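Local coordinates for membrane-associated protein VP24 (Marburg virus - Musoke, Kenya, 1980, PDB 4OR8) that may act as a minor matrix protein of the virion, with a role in nucleocapsid assembly and virus budding, at residues Asn77-Val80 and Thr86-Leu89. Sequence-based numbering, arbitrary orientation.
Sequences NFVV and TRNL
The guanidinium group of Arg87 turns one face to Asn77, whose CA sits 3.3 Å above the guanidinium plane, displaced toward its rim. Asn77 CB is 3.5 Å from Arg87 NH1, but the amide of Asn77 leads away from the arginine, which suits a polar residue at the exposed edge of the contact. Nearer the helix, the contact is aliphatic: the CB of buried Val79 is directed at the helix, and its branched side chain offers a methyl, CG2, which packs obliquely on Arg87 CD at 3.8 Å. The bend at chi3 (67°) turns the guanidinium face toward Asn77 after CD has passed Val79 CG2. A long arginine, apolar along its shaft and polar at its end, can span from helix 84-89 to the loop that joins it to helix 68-73. No hydrogen bond links the two segments directly; NE instead donates to Leu74 O and NH2 to Phe94 O, while NH1 makes a weak bond to Gln84 OE1. These neutral oxygens fix the guanidinium's rotation and would partly offset the cost of burying its charge. Residues 77-80 thus meet the arginine by packing alone, while the bond to Leu74 ties the start of the loop to the same side chain.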
# COMPACT_ATOMS: atom_id res chain seq x y z
N ASN B 77 20.02 5.55 14.40
CA ASN B 77 20.49 6.76 13.74
C ASN B 77 21.55 6.44 12.69
O ASN B 77 22.05 7.33 12.01
CB ASN B 77 21.02 7.76 14.76
CG ASN B 77 22.22 7.24 15.51
OD1 ASN B 77 23.36 7.49 15.14
ND2 ASN B 77 21.96 6.48 16.57
N PHE B 78 21.89 5.16 12.56
CA PHE B 78 22.88 4.74 11.58
C PHE B 78 22.21 4.23 10.32
O PHE B 78 22.45 3.11 9.86
CB PHE B 78 23.81 3.69 12.19
CG PHE B 78 24.49 4.15 13.44
CD1 PHE B 78 25.54 5.04 13.38
CD2 PHE B 78 24.05 3.72 14.68
CE1 PHE B 78 26.16 5.48 14.53
CE2 PHE B 78 24.67 4.16 15.83
CZ PHE B 78 25.72 5.04 15.76
N VAL B 79 21.34 5.06 9.75
CA VAL B 79 20.66 4.75 8.51
C VAL B 79 21.22 5.64 7.42
O VAL B 79 21.76 6.71 7.69
CB VAL B 79 19.14 4.98 8.63
CG1 VAL B 79 18.56 4.07 9.70
CG2 VAL B 79 18.84 6.44 8.95
N VAL B 80 21.10 5.18 6.17
CA VAL B 80 21.53 5.97 5.03
C VAL B 80 20.78 7.31 5.02
O VAL B 80 19.63 7.38 5.47
CB VAL B 80 21.31 5.19 3.70
CG1 VAL B 80 22.09 3.89 3.73
CG2 VAL B 80 19.84 4.90 3.47
N THR B 86 12.88 11.18 7.41
CA THR B 86 11.79 10.42 8.00
C THR B 86 11.92 10.37 9.52
O THR B 86 10.95 10.59 10.24
CB THR B 86 11.74 8.98 7.44
OG1 THR B 86 11.59 9.03 6.01
CG2 THR B 86 10.58 8.21 8.04
N ARG B 87 13.13 10.08 9.99
CA ARG B 87 13.39 10.04 11.43
C ARG B 87 13.14 11.40 12.08
O ARG B 87 12.64 11.47 13.21
CB ARG B 87 14.83 9.58 11.70
CG ARG B 87 15.16 8.21 11.11
CD ARG B 87 16.51 7.70 11.62
NE ARG B 87 16.49 7.41 13.05
CZ ARG B 87 17.20 8.06 13.96
NH1 ARG B 87 18.00 9.06 13.59
NH2 ARG B 87 17.12 7.72 15.24
N ASN B 88 13.48 12.47 11.38
CA ASN B 88 13.24 13.82 11.89
C ASN B 88 11.76 14.17 11.95
O ASN B 88 11.29 14.76 12.91
CB ASN B 88 14.00 14.86 11.06
CG ASN B 88 15.50 14.66 11.11
OD1 ASN B 88 16.20 14.90 10.12
ND2 ASN B 88 16.00 14.22 12.25
N LEU B 89 11.03 13.80 10.90
CA LEU B 89 9.60 14.06 10.85
C LEU B 89 8.87 13.37 12.01
O LEU B 89 8.00 13.96 12.64
CB LEU B 89 9.02 13.60 9.51
CG LEU B 89 7.55 13.89 9.28
CD1 LEU B 89 7.28 15.39 9.34
CD2 LEU B 89 7.12 13.32 7.94